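Local coordinates for LIM domain only protein 7 (Homo sapiens, PDB 2EAQ) that probably recognises partner proteins through its PDZ domain, a small module that typically takes up C-terminal peptide tails, at residues A[16-24]-A[34-42]; A[45-56]-A[80-88]. All coordinates share one frame; numbering follows the deposited sequence.

Contact 1: residues A[16-24]-A[34-42]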
loop_
_atom_site.group_PDB
_atom_site.type_symbol
_atom_site.label_atom_id
_atom_site.label_comp_id
_atom_site.label_asym_id
_atom_site.label_seq_id
_atom_site.Cartn_x
_atom_site.Cartn_y
_atom_site.Cartn_z
ATOM N N SER A 16 11.694 10.619 -6.220
ATOM C CA SER A 16 11.145 10.471 -7.548
ATOM C C SER A 16 10.688 9.032 -7.889
ATOM O O SER A 16 9.989 8.827 -8.895
ATOM C CB SER A 16 12.161 10.955 -8.588
ATOM O OG SER A 16 13.230 10.043 -8.662
ATOM N N LEU A 17 11.070 8.053 -7.066
ATOM C CA LEU A 17 10.667 6.667 -7.273
ATOM C C LEU A 17 9.497 6.333 -6.346
ATOM O O LEU A 17 9.413 6.899 -5.247
ATOM C CB LEU A 17 11.832 5.748 -6.933
ATOM C CG LEU A 17 13.173 5.963 -7.644
ATOM C CD1 LEU A 17 14.164 4.915 -7.166
ATOM C CD2 LEU A 17 12.950 5.855 -9.138
ATOM N N ASP A 18 8.607 5.444 -6.768
ATOM C CA ASP A 18 7.517 5.027 -5.874
ATOM C C ASP A 18 8.058 3.975 -4.895
ATOM O O ASP A 18 9.219 3.606 -4.921
ATOM C CB ASP A 18 6.319 4.470 -6.623
ATOM C CG ASP A 18 6.684 3.327 -7.523
ATOM O OD1 ASP A 18 7.255 2.312 -7.071
ATOM O OD2 ASP A 18 6.410 3.437 -8.758
ATOM N N PHE A 19 7.187 3.514 -4.016
ATOM C CA PHE A 19 7.589 2.579 -2.966
ATOM C C PHE A 19 7.929 1.176 -3.414
ATOM O O PHE A 19 8.499 0.418 -2.639
ATOM C CB PHE A 19 6.516 2.487 -1.885
ATOM C CG PHE A 19 6.387 3.718 -1.024
ATOM C CD1 PHE A 19 7.166 3.885 0.111
ATOM C CD2 PHE A 19 5.459 4.703 -1.339
ATOM C CE1 PHE A 19 7.016 5.003 0.938
ATOM C CE2 PHE A 19 5.303 5.865 -0.512
ATOM C CZ PHE A 19 6.095 5.994 0.631
ATOM N N GLY A 20 7.635 0.841 -4.662
ATOM C CA GLY A 20 8.016 -0.496 -5.106
ATOM C C GLY A 20 6.898 -1.473 -5.248
ATOM O O GLY A 20 7.177 -2.636 -5.466
ATOM N N PHE A 21 5.627 -1.050 -5.175
ATOM C CA PHE A 21 4.566 -2.028 -5.383
ATOM C C PHE A 21 3.515 -1.364 -6.299
ATOM O O PHE A 21 3.477 -0.138 -6.444
ATOM C CB PHE A 21 3.940 -2.433 -4.024
ATOM C CG PHE A 21 3.150 -1.373 -3.361
ATOM C CD1 PHE A 21 1.785 -1.313 -3.526
ATOM C CD2 PHE A 21 3.772 -0.414 -2.537
ATOM C CE1 PHE A 21 1.066 -0.294 -2.882
ATOM C CE2 PHE A 21 3.045 0.590 -1.915
ATOM C CZ PHE A 21 1.709 0.634 -2.104
ATOM N N THR A 22 2.720 -2.203 -6.953
ATOM C CA THR A 22 1.576 -1.711 -7.764
ATOM C C THR A 22 0.328 -2.348 -7.163
ATOM O O THR A 22 0.389 -3.392 -6.480
ATOM C CB THR A 22 1.662 -2.086 -9.223
ATOM O OG1 THR A 22 1.691 -3.499 -9.368
ATOM C CG2 THR A 22 2.944 -1.469 -9.849
ATOM N N ILE A 23 -0.821 -1.736 -7.435
ATOM C CA ILE A 23 -2.094 -2.192 -6.902
ATOM C C ILE A 23 -2.941 -2.856 -7.959
ATOM O O ILE A 23 -2.930 -2.429 -9.154
ATOM C CB ILE A 23 -2.843 -0.984 -6.334
ATOM C CG1 ILE A 23 -2.078 -0.445 -5.107
ATOM C CG2 ILE A 23 -4.292 -1.380 -5.891
ATOM C CD1 ILE A 23 -2.738 0.713 -4.364
ATOM N N LYS A 24 -3.582 -3.939 -7.540
ATOM C CA LYS A 24 -4.582 -4.653 -8.324
ATOM C C LYS A 24 -5.923 -4.175 -7.821
ATOM O O LYS A 24 -6.316 -4.390 -6.652
ATOM C CB LYS A 24 -4.510 -6.164 -8.113
ATOM C CG LYS A 24 -5.594 -6.865 -8.964
ATOM C CD LYS A 24 -5.353 -8.357 -9.040
ATOM C CE LYS A 24 -6.146 -9.017 -7.931
ATOM N NZ LYS A 24 -6.612 -10.424 -8.311
ATOM N N SER A 34 2.034 -6.407 -7.354
ATOM C CA SER A 34 3.448 -6.739 -7.577
ATOM C C SER A 34 4.247 -6.017 -6.506
ATOM O O SER A 34 3.805 -4.986 -5.957
ATOM C CB SER A 34 3.863 -6.234 -8.973
ATOM O OG SER A 34 3.910 -4.795 -9.038
ATOM N N VAL A 35 5.416 -6.596 -6.179
ATOM C CA VAL A 35 6.389 -6.022 -5.207
ATOM C C VAL A 35 7.727 -6.207 -5.873
ATOM O O VAL A 35 8.165 -7.334 -6.074
ATOM C CB VAL A 35 6.306 -6.738 -3.850
ATOM C CG1 VAL A 35 7.320 -6.090 -2.884
ATOM C CG2 VAL A 35 4.967 -6.587 -3.246
ATOM N N GLU A 36 8.385 -5.087 -6.164
ATOM C CA GLU A 36 9.627 -5.092 -6.898
ATOM C C GLU A 36 10.856 -5.414 -6.084
ATOM O O GLU A 36 11.046 -4.911 -4.978
ATOM C CB GLU A 36 9.852 -3.727 -7.481
ATOM C CG GLU A 36 8.888 -3.258 -8.537
ATOM C CD GLU A 36 9.454 -1.928 -9.072
ATOM O OE1 GLU A 36 10.346 -1.961 -9.973
ATOM O OE2 GLU A 36 9.077 -0.879 -8.540
ATOM N N ALA A 37 11.670 -6.315 -6.594
ATOM C CA ALA A 37 12.937 -6.624 -5.935
ATOM C C ALA A 37 13.736 -5.343 -5.824
ATOM O O ALA A 37 13.748 -4.494 -6.718
ATOM C CB ALA A 37 13.705 -7.653 -6.749
ATOM N N GLY A 38 14.372 -5.223 -4.661
ATOM C CA GLY A 38 15.224 -4.093 -4.338
ATOM C C GLY A 38 14.530 -2.856 -3.788
ATOM O O GLY A 38 15.208 -1.879 -3.458
ATOM N N SER A 39 13.196 -2.892 -3.695
ATOM C CA SER A 39 12.445 -1.731 -3.296
ATOM C C SER A 39 12.147 -1.647 -1.818
ATOM O O SER A 39 12.280 -2.614 -1.096
ATOM C CB SER A 39 11.061 -1.745 -4.037
ATOM O OG SER A 39 10.232 -2.769 -3.503
ATOM N N PRO A 40 11.714 -0.469 -1.352
ATOM C CA PRO A 40 11.339 -0.319 0.063
ATOM C C PRO A 40 10.197 -1.300 0.402
ATOM O O PRO A 40 10.129 -1.893 1.514
ATOM C CB PRO A 40 10.851 1.129 0.129
ATOM C CG PRO A 40 11.712 1.842 -0.835
ATOM C CD PRO A 40 11.814 0.838 -2.013
ATOM N N ALA A 41 9.265 -1.515 -0.516
ATOM C CA ALA A 41 8.140 -2.418 -0.226
ATOM C C ALA A 41 8.622 -3.856 -0.051
ATOM O O ALA A 41 8.105 -4.570 0.808
ATOM C CB ALA A 41 7.107 -2.300 -1.353
ATOM N N GLU A 42 9.658 -4.291 -0.790
ATOM C CA GLU A 42 10.184 -5.628 -0.626
ATOM C C GLU A 42 10.922 -5.688 0.709
ATOM O O GLU A 42 10.756 -6.641 1.447
ATOM C CB GLU A 42 11.126 -5.975 -1.803
ATOM C CG GLU A 42 11.811 -7.291 -1.661
ATOM C CD GLU A 42 10.937 -8.497 -1.801
ATOM O OE1 GLU A 42 9.676 -8.414 -1.949
ATOM O OE2 GLU A 42 11.532 -9.598 -1.766
#

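Contact 2: residues A[45-56]-A[80-88]. With NI (nickel (II) ion), chain C; NI (nickel (II) ion), chain B.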
loop_
_atom_site.group_PDB
_atom_site.type_symbol
_atom_site.label_atom_id
_atom_site.label_comp_id
_atom_site.label_asym_id
_atom_site.label_seq_id
_atom_site.Cartn_x
_atom_site.Cartn_y
_atom_site.Cartn_z
ATOM N N GLN A 45 8.611 -6.191 3.447
ATOM C CA GLN A 45 7.928 -7.485 3.357
ATOM C C GLN A 45 6.442 -7.437 3.104
ATOM O O GLN A 45 5.658 -8.251 3.607
ATOM C CB GLN A 45 8.351 -8.465 4.490
ATOM C CG GLN A 45 9.883 -8.740 4.397
ATOM C CD GLN A 45 10.456 -9.726 5.340
ATOM O OE1 GLN A 45 11.698 -9.676 5.637
ATOM N NE2 GLN A 45 9.639 -10.636 5.797
ATOM N N LEU A 46 6.054 -6.444 2.270
ATOM C CA LEU A 46 4.683 -6.437 1.720
ATOM C C LEU A 46 4.658 -7.573 0.716
ATOM O O LEU A 46 5.663 -7.870 0.055
ATOM C CB LEU A 46 4.491 -5.093 1.025
ATOM C CG LEU A 46 3.135 -4.867 0.334
ATOM C CD1 LEU A 46 2.015 -4.747 1.470
ATOM C CD2 LEU A 46 3.158 -3.571 -0.521
ATOM N N GLN A 47 3.523 -8.240 0.583
ATOM C CA GLN A 47 3.447 -9.375 -0.360
ATOM C C GLN A 47 2.309 -9.280 -1.372
ATOM O O GLN A 47 1.263 -8.712 -1.071
ATOM C CB GLN A 47 3.287 -10.689 0.420
ATOM C CG GLN A 47 4.550 -10.951 1.276
ATOM C CD GLN A 47 4.505 -12.212 2.095
ATOM O OE1 GLN A 47 3.636 -13.044 1.955
ATOM N NE2 GLN A 47 5.517 -12.356 2.979
ATOM N N VAL A 48 2.569 -9.831 -2.558
ATOM C CA VAL A 48 1.541 -9.890 -3.619
ATOM C C VAL A 48 0.331 -10.605 -3.051
ATOM O O VAL A 48 0.473 -11.553 -2.261
ATOM C CB VAL A 48 2.091 -10.629 -4.825
ATOM C CG1 VAL A 48 0.969 -10.886 -5.849
ATOM C CG2 VAL A 48 3.227 -9.837 -5.435
ATOM N N ASP A 49 -0.859 -10.087 -3.420
ATOM C CA ASP A 49 -2.169 -10.566 -2.978
ATOM C C ASP A 49 -2.587 -10.079 -1.612
ATOM O O ASP A 49 -3.710 -10.369 -1.172
ATOM C CB ASP A 49 -2.260 -12.098 -3.019
ATOM C CG ASP A 49 -2.449 -12.650 -4.430
ATOM O OD1 ASP A 49 -2.952 -11.929 -5.303
ATOM O OD2 ASP A 49 -2.121 -13.847 -4.644
ATOM N N ASP A 50 -1.705 -9.380 -0.892
ATOM C CA ASP A 50 -2.163 -8.802 0.370
ATOM C C ASP A 50 -3.306 -7.836 0.040
ATOM O O ASP A 50 -3.207 -7.061 -0.923
ATOM C CB ASP A 50 -1.065 -7.969 1.078
ATOM C CG ASP A 50 -0.009 -8.801 1.742
ATOM O OD1 ASP A 50 -0.204 -10.006 1.897
ATOM O OD2 ASP A 50 1.016 -8.178 2.138
ATOM N N GLU A 51 -4.405 -7.859 0.781
ATOM C CA GLU A 51 -5.515 -6.912 0.556
ATOM C C GLU A 51 -5.194 -5.641 1.283
ATOM O O GLU A 51 -4.822 -5.710 2.475
ATOM C CB GLU A 51 -6.837 -7.472 1.060
ATOM C CG GLU A 51 -7.982 -6.494 0.651
ATOM C CD GLU A 51 -9.349 -6.851 1.157
ATOM O OE1 GLU A 51 -9.493 -7.876 1.833
ATOM O OE2 GLU A 51 -10.252 -6.029 0.881
ATOM N N ILE A 52 -5.300 -4.503 0.613
ATOM C CA ILE A 52 -4.948 -3.232 1.227
ATOM C C ILE A 52 -6.212 -2.652 1.877
ATOM O O ILE A 52 -7.235 -2.380 1.214
ATOM C CB ILE A 52 -4.377 -2.263 0.147
ATOM C CG1 ILE A 52 -3.148 -2.926 -0.476
ATOM C CG2 ILE A 52 -4.053 -0.905 0.732
ATOM C CD1 ILE A 52 -2.609 -2.231 -1.783
ATOM N N ILE A 53 -6.179 -2.460 3.192
ATOM C CA ILE A 53 -7.310 -1.933 3.908
ATOM C C ILE A 53 -7.232 -0.455 4.156
ATOM O O ILE A 53 -8.212 0.260 4.030
ATOM C CB ILE A 53 -7.501 -2.707 5.253
ATOM C CG1 ILE A 53 -7.669 -4.211 4.985
ATOM C CG2 ILE A 53 -8.719 -2.137 5.996
ATOM C CD1 ILE A 53 -8.736 -4.574 4.034
ATOM N N ALA A 54 -6.041 0.036 4.466
ATOM C CA ALA A 54 -5.860 1.460 4.715
ATOM C C ALA A 54 -4.387 1.842 4.564
ATOM O O ALA A 54 -3.533 0.982 4.633
ATOM C CB ALA A 54 -6.235 1.824 6.192
ATOM N N ILE A 55 -4.134 3.097 4.259
ATOM C CA ILE A 55 -2.760 3.608 4.317
ATOM C C ILE A 55 -2.792 4.863 5.179
ATOM O O ILE A 55 -3.667 5.729 5.006
ATOM C CB ILE A 55 -2.121 3.898 2.957
ATOM C CG1 ILE A 55 -2.970 4.878 2.164
ATOM C CG2 ILE A 55 -1.895 2.623 2.219
ATOM C CD1 ILE A 55 -2.252 5.397 0.866
ATOM N N ASN A 56 -1.849 4.961 6.122
ATOM C CA ASN A 56 -1.781 6.114 6.989
ATOM C C ASN A 56 -3.193 6.372 7.562
ATOM O O ASN A 56 -3.775 5.453 8.167
ATOM C CB ASN A 56 -1.149 7.280 6.187
ATOM C CG ASN A 56 0.246 6.927 5.671
ATOM O OD1 ASN A 56 0.698 7.394 4.594
ATOM N ND2 ASN A 56 0.960 6.135 6.463
ATOM N N HIS A 80 6.427 8.161 4.005
ATOM C CA HIS A 80 5.974 7.221 5.035
ATOM C C HIS A 80 4.660 6.595 4.652
ATOM O O HIS A 80 3.674 7.276 4.276
ATOM C CB HIS A 80 5.756 7.914 6.403
ATOM C CG HIS A 80 6.931 8.668 6.918
ATOM N ND1 HIS A 80 8.119 8.053 7.265
ATOM C CD2 HIS A 80 7.103 9.984 7.128
ATOM C CE1 HIS A 80 8.987 8.975 7.644
ATOM N NE2 HIS A 80 8.393 10.156 7.562
ATOM N N LEU A 81 4.645 5.285 4.683
ATOM C CA LEU A 81 3.453 4.563 4.337
ATOM C C LEU A 81 3.217 3.446 5.352
ATOM O O LEU A 81 3.922 2.449 5.319
ATOM C CB LEU A 81 3.692 4.045 2.921
ATOM C CG LEU A 81 2.565 3.412 2.171
ATOM C CD1 LEU A 81 1.375 4.356 2.016
ATOM C CD2 LEU A 81 3.165 3.018 0.806
ATOM N N VAL A 82 2.237 3.615 6.235
ATOM C CA VAL A 82 1.878 2.599 7.234
ATOM C C VAL A 82 0.605 1.959 6.667
ATOM O O VAL A 82 -0.465 2.603 6.665
ATOM C CB VAL A 82 1.627 3.210 8.615
ATOM C CG1 VAL A 82 1.173 2.149 9.640
ATOM C CG2 VAL A 82 2.933 3.774 9.173
ATOM N N MET A 83 0.735 0.718 6.223
ATOM C CA MET A 83 -0.367 0.032 5.536
ATOM C C MET A 83 -1.068 -0.979 6.361
ATOM O O MET A 83 -0.385 -1.809 6.975
ATOM C CB MET A 83 0.174 -0.683 4.298
ATOM C CG MET A 83 1.122 0.138 3.349
ATOM S SD MET A 83 1.531 -0.750 1.743
ATOM C CE MET A 83 0.009 -1.815 1.759
ATOM N N ASP A 84 -2.374 -0.924 6.436
ATOM C CA ASP A 84 -3.095 -1.998 7.130
ATOM C C ASP A 84 -3.519 -2.957 6.033
ATOM O O ASP A 84 -4.150 -2.512 5.055
ATOM C CB ASP A 84 -4.313 -1.450 7.858
ATOM C CG ASP A 84 -3.952 -0.710 9.093
ATOM O OD1 ASP A 84 -2.789 -0.764 9.461
ATOM O OD2 ASP A 84 -4.844 -0.105 9.696
ATOM N N VAL A 85 -3.087 -4.202 6.089
ATOM C CA VAL A 85 -3.416 -5.196 5.106
ATOM C C VAL A 85 -4.007 -6.432 5.722
ATOM O O VAL A 85 -3.917 -6.681 6.931
ATOM C CB VAL A 85 -2.160 -5.600 4.223
ATOM C CG1 VAL A 85 -1.453 -4.352 3.681
ATOM C CG2 VAL A 85 -1.201 -6.452 4.983
ATOM N N ARG A 86 -4.634 -7.229 4.883
ATOM C CA ARG A 86 -5.219 -8.527 5.256
ATOM C C ARG A 86 -4.526 -9.520 4.343
ATOM O O ARG A 86 -4.595 -9.436 3.106
ATOM C CB ARG A 86 -6.723 -8.502 4.993
ATOM C CG ARG A 86 -7.432 -9.771 5.349
ATOM C CD ARG A 86 -8.891 -9.472 5.660
ATOM N NE ARG A 86 -8.972 -8.167 6.300
ATOM C CZ ARG A 86 -9.837 -7.811 7.239
ATOM N NH1 ARG A 86 -10.730 -8.677 7.685
ATOM N NH2 ARG A 86 -9.821 -6.565 7.711
ATOM N N ARG A 87 -3.877 -10.508 4.936
ATOM C CA ARG A 87 -3.128 -11.541 4.238
ATOM C C ARG A 87 -3.858 -12.849 4.377
ATOM O O ARG A 87 -4.136 -13.296 5.502
ATOM C CB ARG A 87 -1.720 -11.632 4.824
ATOM C CG ARG A 87 -0.863 -12.669 4.084
ATOM C CD ARG A 87 0.606 -12.587 4.447
ATOM N NE ARG A 87 1.154 -11.299 4.012
ATOM C CZ ARG A 87 2.304 -10.765 4.440
ATOM N NH1 ARG A 87 3.057 -11.410 5.359
ATOM N NH2 ARG A 87 2.705 -9.590 3.954
ATOM N N TYR A 88 -4.188 -13.454 3.239
ATOM C CA TYR A 88 -4.951 -14.691 3.334
ATOM C C TYR A 88 -4.019 -15.885 3.341
ATOM O O TYR A 88 -3.019 -15.916 2.628
ATOM C CB TYR A 88 -5.969 -14.729 2.177
ATOM C CG TYR A 88 -7.008 -13.596 2.233
ATOM C CD1 TYR A 88 -8.264 -13.774 2.843
ATOM C CD2 TYR A 88 -6.706 -12.317 1.707
ATOM C CE1 TYR A 88 -9.191 -12.701 2.908
ATOM C CE2 TYR A 88 -7.599 -11.268 1.779
ATOM C CZ TYR A 88 -8.836 -11.454 2.362
ATOM O OH TYR A 88 -9.694 -10.390 2.309
HETATM NI NI NI C . -3.317 -13.764 -6.815
HETATM NI NI NI B . 9.097 12.191 7.986
HETATM O O HOH W 1 5.227 -9.611 6.009
HETATM O O HOH W 2 -3.250 -12.693 0.723
HETATM O O HOH W 3 7.316 12.854 8.782
HETATM O O HOH W 4 8.465 12.720 6.078
HETATM O O HOH W 5 -5.151 -13.546 -8.451
HETATM O O HOH W 6 -5.294 -14.307 -5.721
HETATM O O HOH W 7 -1.870 -15.303 -6.316
#

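Contact 1: residues A[16-24]-A[34-42]
Glu36 runs along the backbone of Gly20, meeting it first with its main chain and then with its side chain. Its amide N gives Gly20 O an almost straight hydrogen bond (2.8 Å, 174°). Beyond this bond, Glu36 CB passes Gly20 O at 3.5 Å and CG stays close to the same oxygen. With CG turned beside its own backbone N (chi1 -66°), the extended chain reaches along Gly20, with Glu36 OE2 3.6 Å from Gly20 CA. The tip also nears a like charge, with Asp18 OD1 4.0 Å from Glu36 OE2 and the carboxylate planes 59° apart. This proximity probably raises the cost of charging both groups. The charge on Asp18 OD1 may be partly compensated, since its anti lone pair accepts from Gly20 N in an Asx turn.

On the helix side, Ala41 N donates to Phe19 O over 3.0 Å, joining the first turn of helix 40-43 to the loop before strand 21-26. Gly20 has no side chain, and Ser39 CB presses on its CA at a tight 3.5 Å. Ser39 itself is the N-cap: its OG accepts from Glu42 N while donating to Glu36 O, which bridges the ends of a type II turn. In the hairpin, Thr22 OG1 and Ser34 OG share a hydrogen bond of 2.6 Å.

Asp18 to Phe21 occupy the place of the GLGF-type carboxylate-binding loop of PDZ domains and probably serve as it, leading into the strand that, with helix 65-78, usually borders the peptide groove. Phe19 reaches Gln76 of that helix and Leu81 of strand 80-88, whereas Phe21 packs onto Leu46, Leu81 and Met83.

Contact 2: residues A[45-56]-A[80-88]
Arg87 grips Asp50 side-on in a salt bridge, one nitrogen to each oxygen. Arg87 NE lies 2.8 Å from Asp50 OD1 and NH2 lies 2.9 Å from OD2, with the two flat groups only 20° from coplanar. Bending the arginine chain at its third torsion (chi3 -64°) brings this edge round to the buried carboxylate. Asp50 OD2 takes the arginine on its syn lone pair and Gln47 N from above its plane, so the aspartate also braces the type II turn from Gln47 to Asp50. Over one guanidinium face lies the Gln47 amide, stacked at 4° with its CD 3.5 Å above the plane. Arg87 NH2 donates to Gln45 O as well, and a water joins that oxygen to NH1. Nearby, Tyr88 OH gives Glu51 OE1 a hydrogen bond of 2.6 Å, the carboxylate oxygen lying at the edge of the ring.

Backbone bonds pair strands 51-55 and 80-88 antiparallel, with the register shifted by one at a classic beta bulge. There Asp84 O accepts from both Ile53 N at 2.8 Å and Ala54 N at 3.2 Å.

Apolar contacts fill the inner face. Leu46 CD1 meets the methyl CE of Met83 at 3.6 Å, their side chains crossing at about a right angle; Ile52 CG1 touches the same methyl. Leu81 CD1 fits against Ile55 CB at 3.6 Å.

Nickel ions sit at two outlying positions, one bound by both carboxylate oxygens of Asp49 and the other by His80 NE2.

Strand 80-88 runs between strands 2-10 and 51-55; on the outer face Arg6 pairs with Asp84, and Asp4 with Arg86. Inward, Ile52 and Ile55 pack on Trp68 of helix 65-78, while Leu46 and Ile52 meet Val32 of strand 29-35.

Contact 1 lies toward the periphery, where a hairpin, a turn and a short helix gather round the presumed carboxylate-binding loop; contact 2 is nearer the centre and buries more than twice the surface. The first depends largely on main-chain bonds and small polar side chains. In the second, regular strand pairing is joined by an apolar inner face, a mixed polar outer face and a salt bridge at the turn end. Leu46 and Leu81 connect them, receiving the two phenylalanines of the loop. A probable hydrogen bond between Leu46 N and Ala41 O, 3.1 Å apart, ties the segment 45-56 to the helix 40-43 that precedes it.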